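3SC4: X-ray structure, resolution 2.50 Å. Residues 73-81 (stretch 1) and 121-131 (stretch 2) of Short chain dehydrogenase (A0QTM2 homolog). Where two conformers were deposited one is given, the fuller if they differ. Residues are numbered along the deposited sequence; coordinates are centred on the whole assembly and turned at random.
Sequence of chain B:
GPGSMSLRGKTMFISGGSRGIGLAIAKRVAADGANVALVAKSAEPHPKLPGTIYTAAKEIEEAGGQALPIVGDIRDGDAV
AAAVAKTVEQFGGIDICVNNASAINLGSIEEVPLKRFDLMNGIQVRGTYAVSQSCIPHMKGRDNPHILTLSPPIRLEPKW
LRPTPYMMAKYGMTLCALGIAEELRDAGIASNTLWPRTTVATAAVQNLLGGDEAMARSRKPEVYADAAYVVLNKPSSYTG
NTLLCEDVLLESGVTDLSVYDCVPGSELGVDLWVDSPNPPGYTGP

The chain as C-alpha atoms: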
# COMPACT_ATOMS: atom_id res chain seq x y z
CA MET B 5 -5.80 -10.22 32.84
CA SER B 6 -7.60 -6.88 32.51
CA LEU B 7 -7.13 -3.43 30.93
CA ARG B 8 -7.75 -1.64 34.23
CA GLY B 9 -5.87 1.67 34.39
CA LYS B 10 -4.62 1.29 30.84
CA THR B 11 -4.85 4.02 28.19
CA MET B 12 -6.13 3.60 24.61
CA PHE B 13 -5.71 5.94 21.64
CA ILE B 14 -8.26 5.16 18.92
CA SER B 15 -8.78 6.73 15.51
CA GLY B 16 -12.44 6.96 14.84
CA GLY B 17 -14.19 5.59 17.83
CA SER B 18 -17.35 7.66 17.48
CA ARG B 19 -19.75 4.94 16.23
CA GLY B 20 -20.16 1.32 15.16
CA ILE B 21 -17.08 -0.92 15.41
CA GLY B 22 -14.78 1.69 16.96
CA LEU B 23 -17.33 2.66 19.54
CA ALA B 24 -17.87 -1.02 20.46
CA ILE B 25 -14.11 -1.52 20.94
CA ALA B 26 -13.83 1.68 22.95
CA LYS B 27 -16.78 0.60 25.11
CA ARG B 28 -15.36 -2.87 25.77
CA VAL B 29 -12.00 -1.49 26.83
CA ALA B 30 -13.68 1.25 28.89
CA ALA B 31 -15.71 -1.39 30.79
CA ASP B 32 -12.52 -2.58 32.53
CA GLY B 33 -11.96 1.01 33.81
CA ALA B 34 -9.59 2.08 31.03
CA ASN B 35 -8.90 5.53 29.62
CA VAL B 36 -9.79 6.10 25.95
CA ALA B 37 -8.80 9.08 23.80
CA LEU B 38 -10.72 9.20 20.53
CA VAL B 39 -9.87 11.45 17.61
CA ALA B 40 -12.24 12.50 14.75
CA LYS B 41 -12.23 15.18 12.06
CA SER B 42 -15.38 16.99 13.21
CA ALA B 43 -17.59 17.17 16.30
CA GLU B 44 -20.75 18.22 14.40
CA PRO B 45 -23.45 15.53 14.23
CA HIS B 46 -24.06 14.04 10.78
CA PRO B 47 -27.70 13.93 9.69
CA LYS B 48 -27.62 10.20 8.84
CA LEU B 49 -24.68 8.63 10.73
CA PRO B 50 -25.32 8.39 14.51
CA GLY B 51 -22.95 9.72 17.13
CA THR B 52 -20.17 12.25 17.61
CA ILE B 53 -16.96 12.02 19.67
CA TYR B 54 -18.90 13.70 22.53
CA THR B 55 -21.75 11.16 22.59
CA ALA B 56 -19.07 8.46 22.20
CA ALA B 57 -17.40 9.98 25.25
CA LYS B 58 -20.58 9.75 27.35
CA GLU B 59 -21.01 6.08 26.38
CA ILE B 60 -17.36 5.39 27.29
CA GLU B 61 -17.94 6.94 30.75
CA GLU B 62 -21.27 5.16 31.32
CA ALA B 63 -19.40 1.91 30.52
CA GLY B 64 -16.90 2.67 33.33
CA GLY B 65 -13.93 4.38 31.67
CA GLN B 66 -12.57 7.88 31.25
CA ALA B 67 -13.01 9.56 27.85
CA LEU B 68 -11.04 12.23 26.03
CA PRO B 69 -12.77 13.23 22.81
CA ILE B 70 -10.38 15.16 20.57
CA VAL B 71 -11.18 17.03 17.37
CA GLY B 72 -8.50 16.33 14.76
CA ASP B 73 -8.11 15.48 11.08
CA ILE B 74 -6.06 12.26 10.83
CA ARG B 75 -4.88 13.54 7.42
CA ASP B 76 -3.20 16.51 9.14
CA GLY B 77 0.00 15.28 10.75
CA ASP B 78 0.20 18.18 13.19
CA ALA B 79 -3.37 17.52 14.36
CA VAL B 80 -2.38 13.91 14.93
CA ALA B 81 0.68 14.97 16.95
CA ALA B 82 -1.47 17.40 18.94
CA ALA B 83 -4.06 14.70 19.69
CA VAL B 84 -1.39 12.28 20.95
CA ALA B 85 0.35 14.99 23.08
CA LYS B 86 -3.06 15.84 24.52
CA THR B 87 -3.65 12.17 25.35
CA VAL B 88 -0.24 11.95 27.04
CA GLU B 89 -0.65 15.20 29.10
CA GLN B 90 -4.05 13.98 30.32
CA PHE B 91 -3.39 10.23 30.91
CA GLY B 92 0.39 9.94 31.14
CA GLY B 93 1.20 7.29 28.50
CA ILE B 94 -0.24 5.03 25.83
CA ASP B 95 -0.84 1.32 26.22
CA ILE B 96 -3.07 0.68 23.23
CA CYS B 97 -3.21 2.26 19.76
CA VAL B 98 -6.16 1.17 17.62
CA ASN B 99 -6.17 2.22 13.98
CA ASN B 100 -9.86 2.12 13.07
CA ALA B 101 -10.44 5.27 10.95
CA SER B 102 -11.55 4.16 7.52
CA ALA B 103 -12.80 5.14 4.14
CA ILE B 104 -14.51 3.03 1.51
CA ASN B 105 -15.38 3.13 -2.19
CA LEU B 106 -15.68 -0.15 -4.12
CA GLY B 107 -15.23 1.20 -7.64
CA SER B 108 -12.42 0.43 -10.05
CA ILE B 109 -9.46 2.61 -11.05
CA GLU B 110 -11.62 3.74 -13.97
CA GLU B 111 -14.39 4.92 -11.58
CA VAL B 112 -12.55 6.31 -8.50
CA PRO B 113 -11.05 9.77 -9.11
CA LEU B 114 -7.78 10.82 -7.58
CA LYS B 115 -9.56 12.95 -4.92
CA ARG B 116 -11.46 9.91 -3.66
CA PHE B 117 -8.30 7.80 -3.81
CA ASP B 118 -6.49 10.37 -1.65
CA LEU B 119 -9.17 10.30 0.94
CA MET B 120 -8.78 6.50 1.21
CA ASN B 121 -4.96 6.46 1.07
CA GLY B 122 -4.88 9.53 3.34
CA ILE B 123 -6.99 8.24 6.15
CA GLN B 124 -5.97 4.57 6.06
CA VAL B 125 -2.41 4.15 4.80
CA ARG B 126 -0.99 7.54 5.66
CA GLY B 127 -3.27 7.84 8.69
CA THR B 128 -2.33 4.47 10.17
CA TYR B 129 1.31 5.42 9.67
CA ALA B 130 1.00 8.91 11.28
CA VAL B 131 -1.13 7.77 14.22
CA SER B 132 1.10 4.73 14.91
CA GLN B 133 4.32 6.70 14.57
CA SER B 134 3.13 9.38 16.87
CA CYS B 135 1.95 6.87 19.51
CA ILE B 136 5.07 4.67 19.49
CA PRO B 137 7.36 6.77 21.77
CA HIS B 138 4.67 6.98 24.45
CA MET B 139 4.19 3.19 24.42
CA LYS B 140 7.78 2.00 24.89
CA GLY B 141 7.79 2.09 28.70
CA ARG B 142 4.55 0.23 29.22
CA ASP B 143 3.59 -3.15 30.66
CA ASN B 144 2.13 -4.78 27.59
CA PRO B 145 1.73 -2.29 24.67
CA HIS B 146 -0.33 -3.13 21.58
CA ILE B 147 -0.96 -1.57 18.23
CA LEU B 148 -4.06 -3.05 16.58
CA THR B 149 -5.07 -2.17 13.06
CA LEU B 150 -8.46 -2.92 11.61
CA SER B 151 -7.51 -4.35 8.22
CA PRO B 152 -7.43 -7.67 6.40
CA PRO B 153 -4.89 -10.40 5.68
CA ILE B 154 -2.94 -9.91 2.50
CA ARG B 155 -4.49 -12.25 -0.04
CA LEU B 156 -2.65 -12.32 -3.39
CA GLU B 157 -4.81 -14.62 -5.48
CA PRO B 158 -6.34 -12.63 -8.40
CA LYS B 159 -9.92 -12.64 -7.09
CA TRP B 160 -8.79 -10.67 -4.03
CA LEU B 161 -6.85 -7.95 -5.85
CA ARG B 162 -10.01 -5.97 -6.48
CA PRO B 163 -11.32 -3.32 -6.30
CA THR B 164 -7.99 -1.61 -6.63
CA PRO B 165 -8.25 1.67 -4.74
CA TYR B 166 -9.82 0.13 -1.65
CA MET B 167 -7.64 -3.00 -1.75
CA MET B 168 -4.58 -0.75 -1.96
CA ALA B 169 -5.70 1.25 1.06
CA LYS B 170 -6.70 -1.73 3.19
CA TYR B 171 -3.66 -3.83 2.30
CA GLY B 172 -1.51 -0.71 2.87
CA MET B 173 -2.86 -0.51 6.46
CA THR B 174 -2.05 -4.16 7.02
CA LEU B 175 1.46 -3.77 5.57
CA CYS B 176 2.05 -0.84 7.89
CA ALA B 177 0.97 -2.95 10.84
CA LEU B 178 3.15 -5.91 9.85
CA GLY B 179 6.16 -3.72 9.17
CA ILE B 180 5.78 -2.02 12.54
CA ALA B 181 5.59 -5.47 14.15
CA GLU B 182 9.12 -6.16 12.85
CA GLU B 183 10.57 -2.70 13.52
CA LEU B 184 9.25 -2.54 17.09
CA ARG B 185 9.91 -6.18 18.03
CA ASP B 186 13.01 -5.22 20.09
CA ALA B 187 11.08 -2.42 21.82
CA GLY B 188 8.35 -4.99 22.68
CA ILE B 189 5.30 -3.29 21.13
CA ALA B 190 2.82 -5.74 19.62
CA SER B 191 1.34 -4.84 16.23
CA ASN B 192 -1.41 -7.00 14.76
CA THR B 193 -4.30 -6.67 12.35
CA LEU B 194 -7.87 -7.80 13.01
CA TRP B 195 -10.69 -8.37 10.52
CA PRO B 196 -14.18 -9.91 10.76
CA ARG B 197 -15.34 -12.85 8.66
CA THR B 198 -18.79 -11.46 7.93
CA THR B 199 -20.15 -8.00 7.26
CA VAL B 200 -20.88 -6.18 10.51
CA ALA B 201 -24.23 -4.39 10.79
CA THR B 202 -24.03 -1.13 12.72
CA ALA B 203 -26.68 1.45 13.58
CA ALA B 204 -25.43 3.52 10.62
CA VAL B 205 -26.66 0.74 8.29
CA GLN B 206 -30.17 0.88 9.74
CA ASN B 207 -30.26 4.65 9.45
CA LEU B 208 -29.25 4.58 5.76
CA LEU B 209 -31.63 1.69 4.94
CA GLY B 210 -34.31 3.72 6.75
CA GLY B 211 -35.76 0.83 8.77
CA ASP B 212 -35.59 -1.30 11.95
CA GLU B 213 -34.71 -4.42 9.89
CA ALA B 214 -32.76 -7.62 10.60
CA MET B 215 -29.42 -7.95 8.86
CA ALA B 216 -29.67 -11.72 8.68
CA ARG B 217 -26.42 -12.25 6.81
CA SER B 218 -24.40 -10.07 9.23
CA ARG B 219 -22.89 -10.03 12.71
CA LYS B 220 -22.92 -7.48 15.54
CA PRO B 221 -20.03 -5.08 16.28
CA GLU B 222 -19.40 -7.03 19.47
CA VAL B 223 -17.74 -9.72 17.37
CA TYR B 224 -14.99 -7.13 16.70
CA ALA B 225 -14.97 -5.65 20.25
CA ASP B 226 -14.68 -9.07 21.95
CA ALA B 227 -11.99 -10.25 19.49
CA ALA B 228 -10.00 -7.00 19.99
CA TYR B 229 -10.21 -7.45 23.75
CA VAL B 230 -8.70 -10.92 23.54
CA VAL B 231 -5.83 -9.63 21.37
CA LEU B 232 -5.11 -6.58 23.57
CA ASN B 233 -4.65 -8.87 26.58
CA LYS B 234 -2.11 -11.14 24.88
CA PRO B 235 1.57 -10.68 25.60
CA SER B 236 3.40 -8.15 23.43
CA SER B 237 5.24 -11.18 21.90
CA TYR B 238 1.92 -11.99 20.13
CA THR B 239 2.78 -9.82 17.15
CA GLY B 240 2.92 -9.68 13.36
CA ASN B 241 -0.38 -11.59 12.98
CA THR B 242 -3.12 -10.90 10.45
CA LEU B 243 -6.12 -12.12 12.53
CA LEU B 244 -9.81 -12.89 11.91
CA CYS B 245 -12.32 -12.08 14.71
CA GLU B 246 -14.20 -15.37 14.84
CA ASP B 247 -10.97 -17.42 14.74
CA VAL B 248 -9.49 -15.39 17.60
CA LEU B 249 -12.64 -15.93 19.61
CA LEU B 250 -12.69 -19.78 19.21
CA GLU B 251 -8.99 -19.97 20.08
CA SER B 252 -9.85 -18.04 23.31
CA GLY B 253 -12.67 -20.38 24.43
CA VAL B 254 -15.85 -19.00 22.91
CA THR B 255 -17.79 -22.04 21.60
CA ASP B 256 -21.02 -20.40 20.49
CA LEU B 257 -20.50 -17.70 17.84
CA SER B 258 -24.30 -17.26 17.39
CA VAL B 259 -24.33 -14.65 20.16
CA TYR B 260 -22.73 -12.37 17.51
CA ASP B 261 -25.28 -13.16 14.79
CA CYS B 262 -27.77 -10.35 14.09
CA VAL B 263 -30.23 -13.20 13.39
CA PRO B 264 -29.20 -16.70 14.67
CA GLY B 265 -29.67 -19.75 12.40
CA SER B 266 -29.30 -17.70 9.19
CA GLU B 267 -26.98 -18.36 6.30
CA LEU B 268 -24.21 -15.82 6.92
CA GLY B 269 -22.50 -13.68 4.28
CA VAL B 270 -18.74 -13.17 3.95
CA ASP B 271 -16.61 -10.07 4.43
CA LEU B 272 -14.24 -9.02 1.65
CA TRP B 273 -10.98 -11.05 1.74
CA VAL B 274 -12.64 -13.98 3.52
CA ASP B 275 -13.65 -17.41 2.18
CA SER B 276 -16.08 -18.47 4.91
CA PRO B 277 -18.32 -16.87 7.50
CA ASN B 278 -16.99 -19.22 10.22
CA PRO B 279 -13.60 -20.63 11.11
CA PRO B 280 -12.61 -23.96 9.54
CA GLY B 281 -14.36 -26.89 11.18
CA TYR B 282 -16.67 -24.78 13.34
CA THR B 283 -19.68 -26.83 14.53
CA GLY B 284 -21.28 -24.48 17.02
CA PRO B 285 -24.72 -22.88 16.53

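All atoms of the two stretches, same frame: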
# COMPACT_ATOMS: atom_id res chain seq x y z
N ASP B 73 -8.15 16.13 12.39
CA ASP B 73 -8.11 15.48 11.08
C ASP B 73 -6.88 14.56 11.01
O ASP B 73 -5.73 15.03 10.98
CB ASP B 73 -8.07 16.56 9.98
CG ASP B 73 -8.29 15.99 8.58
OD1 ASP B 73 -8.23 14.75 8.44
OD2 ASP B 73 -8.52 16.77 7.63
N ILE B 74 -7.13 13.26 10.96
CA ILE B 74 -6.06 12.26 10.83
C ILE B 74 -5.17 12.46 9.59
O ILE B 74 -4.10 11.89 9.50
CB ILE B 74 -6.67 10.86 10.73
CG1 ILE B 74 -5.63 9.75 10.76
CG2 ILE B 74 -7.49 10.73 9.41
CD1 ILE B 74 -6.28 8.34 10.85
N ARG B 75 -5.66 13.24 8.62
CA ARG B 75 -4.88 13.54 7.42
C ARG B 75 -3.94 14.71 7.65
O ARG B 75 -3.10 14.97 6.81
CB ARG B 75 -5.80 13.81 6.23
CG ARG B 75 -6.30 12.54 5.54
CD ARG B 75 -7.45 12.84 4.60
NE ARG B 75 -8.46 13.69 5.23
CZ ARG B 75 -9.34 14.41 4.55
NH1 ARG B 75 -9.33 14.39 3.22
NH2 ARG B 75 -10.23 15.16 5.18
N ASP B 76 -4.08 15.40 8.78
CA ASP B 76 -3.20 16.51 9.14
C ASP B 76 -2.27 15.99 10.22
O ASP B 76 -2.71 15.65 11.33
CB ASP B 76 -4.03 17.71 9.60
CG ASP B 76 -3.20 18.88 10.11
OD1 ASP B 76 -1.97 18.77 10.24
OD2 ASP B 76 -3.81 19.93 10.40
N GLY B 77 -0.99 15.91 9.90
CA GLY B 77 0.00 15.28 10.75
C GLY B 77 0.22 16.03 12.05
O GLY B 77 0.50 15.43 13.09
N ASP B 78 0.09 17.35 11.99
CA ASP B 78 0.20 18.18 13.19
C ASP B 78 -0.97 17.91 14.12
O ASP B 78 -0.78 17.78 15.32
CB ASP B 78 0.33 19.66 12.82
CG ASP B 78 1.64 19.97 12.06
OD1 ASP B 78 2.66 19.31 12.33
OD2 ASP B 78 1.66 20.87 11.19
N ALA B 79 -2.18 17.80 13.55
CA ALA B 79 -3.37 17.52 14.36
C ALA B 79 -3.23 16.18 15.04
O ALA B 79 -3.62 16.03 16.21
CB ALA B 79 -4.68 17.59 13.53
N VAL B 80 -2.63 15.21 14.34
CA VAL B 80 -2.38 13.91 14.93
C VAL B 80 -1.42 14.04 16.10
O VAL B 80 -1.69 13.52 17.20
CB VAL B 80 -1.87 12.88 13.89
CG1 VAL B 80 -1.36 11.61 14.57
CG2 VAL B 80 -2.98 12.54 12.92
N ALA B 81 -0.31 14.75 15.88
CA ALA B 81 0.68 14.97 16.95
C ALA B 81 0.02 15.65 18.14
O ALA B 81 0.26 15.27 19.29
CB ALA B 81 1.87 15.81 16.45
N ASN B 121 -6.37 6.60 0.80
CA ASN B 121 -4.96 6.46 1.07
C ASN B 121 -4.64 7.35 2.27
O ASN B 121 -3.96 6.91 3.23
CB ASN B 121 -4.19 6.87 -0.18
CG ASN B 121 -2.66 6.76 -0.04
OD1 ASN B 121 -2.07 5.66 -0.11
ND2 ASN B 121 -2.00 7.91 0.05
N GLY B 122 -5.18 8.57 2.28
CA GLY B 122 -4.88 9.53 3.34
C GLY B 122 -5.26 9.03 4.72
O GLY B 122 -4.45 9.02 5.63
N ILE B 123 -6.50 8.61 4.86
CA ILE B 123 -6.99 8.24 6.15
C ILE B 123 -6.42 6.89 6.59
O ILE B 123 -6.08 6.71 7.76
CB ILE B 123 -8.53 8.19 6.17
CG1 ILE B 123 -9.08 9.62 6.02
CG2 ILE B 123 -8.99 7.61 7.45
CD1 ILE B 123 -10.61 9.70 5.84
N GLN B 124 -6.29 5.95 5.68
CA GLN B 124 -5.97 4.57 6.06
C GLN B 124 -4.49 4.20 6.03
O GLN B 124 -3.98 3.58 6.97
CB GLN B 124 -6.81 3.58 5.24
CG GLN B 124 -8.24 3.50 5.75
CD GLN B 124 -9.29 2.98 4.76
OE1 GLN B 124 -10.25 2.31 5.18
NE2 GLN B 124 -9.15 3.32 3.48
N VAL B 125 -3.80 4.54 4.95
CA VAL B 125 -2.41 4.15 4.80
C VAL B 125 -1.57 5.20 5.49
O VAL B 125 -0.87 4.91 6.43
CB VAL B 125 -1.99 4.04 3.36
CG1 VAL B 125 -0.57 3.54 3.27
CG2 VAL B 125 -2.97 3.13 2.59
N ARG B 126 -1.70 6.43 5.05
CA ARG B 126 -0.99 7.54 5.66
C ARG B 126 -1.43 7.72 7.12
O ARG B 126 -0.61 7.87 8.02
CB ARG B 126 -1.22 8.80 4.86
CG ARG B 126 -0.31 9.95 5.28
CD ARG B 126 -0.49 11.15 4.38
NE ARG B 126 0.33 12.31 4.76
CZ ARG B 126 -0.06 13.31 5.55
NH1 ARG B 126 -1.26 13.28 6.13
NH2 ARG B 126 0.75 14.34 5.79
N GLY B 127 -2.74 7.68 7.35
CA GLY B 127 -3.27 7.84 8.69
C GLY B 127 -2.79 6.79 9.68
O GLY B 127 -2.41 7.12 10.82
N THR B 128 -2.80 5.53 9.27
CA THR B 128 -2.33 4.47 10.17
C THR B 128 -0.86 4.67 10.49
O THR B 128 -0.43 4.43 11.63
CB THR B 128 -2.57 3.08 9.58
OG1 THR B 128 -3.99 2.87 9.47
CG2 THR B 128 -1.94 1.97 10.44
N TYR B 129 -0.10 5.14 9.50
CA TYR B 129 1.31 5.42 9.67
C TYR B 129 1.50 6.58 10.68
O TYR B 129 2.20 6.43 11.68
CB TYR B 129 1.94 5.77 8.31
CG TYR B 129 3.44 5.99 8.35
CD1 TYR B 129 4.31 4.92 8.24
CD2 TYR B 129 3.98 7.25 8.49
CE1 TYR B 129 5.67 5.12 8.26
CE2 TYR B 129 5.35 7.45 8.53
CZ TYR B 129 6.19 6.37 8.41
OH TYR B 129 7.54 6.52 8.45
N ALA B 130 0.84 7.71 10.43
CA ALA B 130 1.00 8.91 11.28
C ALA B 130 0.55 8.66 12.74
O ALA B 130 1.27 8.97 13.69
CB ALA B 130 0.25 10.10 10.68
N VAL B 131 -0.63 8.08 12.90
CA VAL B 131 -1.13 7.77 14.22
C VAL B 131 -0.19 6.80 14.96
O VAL B 131 0.15 7.05 16.13
CB VAL B 131 -2.56 7.17 14.15
CG1 VAL B 131 -2.92 6.41 15.42
CG2 VAL B 131 -3.58 8.26 13.86
O HOH W 1 0.52 16.80 7.33

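The first stretch is a turn that feeds a helix; the second is helical throughout. Asp73 to Asp76 form a type I beta turn, closed by Asp76 N donating to Asp73 O at 2.8 Å, and the helix begins at Gly77. Asp76 occupies the N-cap position, where its OD1 accepts weak hydrogen bonds from Asp78 N (3.1 Å) and Ala79 N (3.5 Å), two amides that the first helical turn leaves without backbone acceptors. In the second stretch the helix widens into a pi-type turn at 121-126, with Arg126 N reaching back to Asn121 O at 2.9 Å, before regular i to i-4 bonding resumes at Thr128.

The turn sits close against this helix, and glycines lie at the two closest crossings. Ile74 CA lies 5.6 Å from Gly127 CA, and Arg75 CA lies 5.7 Å from Gly122 CA. At Gly127 the space a CB would need is already taken: an ideal CB would stand 2.7 Å from Ile74 CD1 and 1.9 Å from Ile123 O. At Gly122 it would come within a tight 3.1 Å of Arg75 CG. Backbone is therefore the packing surface at both positions.

Ile74 fills that surface. Its CB points toward the helix, and with both chi angles t the side chain reaches across the helix: CG1 packs 3.7 Å from Gly127 CA and 4.0 Å from Val131 CG2, CG2 is 3.9 Å from Ile123 CG1, and CD1 approaches Ile123 O at 3.5 Å. Residues spaced four apart along one face of the helix thus pack against one side chain. Val80, in the first turn of the following helix, extends the apolar patch, its CG1 lying 4.1 Å from Val131 CG2 and 4.5 Å from Ala130 CB.

Polar chemistry borders this patch. Arg126, fully extended through chi3, donates from NH1 to the carbonyl Arg75 O at 2.6 Å; the bond is short, but bent, with 131° at the hydrogen. The carbonyl meets the guanidinium at its edge, near its plane. One water accepts from both Arg126 NH2 (2.9 Å) and Gly77 N (3.1 Å), so the same arginine is linked to the turn and to the start of the helix.

Arg75 shows how a charged side chain can also serve as apolar cover. In the given conformer its CG lies 3.8 Å from Gly122 C and its CD 3.9 Å from Ile123 CG1, while its NE makes a weak hydrogen bond, part of a salt bridge, to Asp73 OD1 at 3.4 Å. That same Asp73 OD1 accepts from Arg75 N at 3.0 Å.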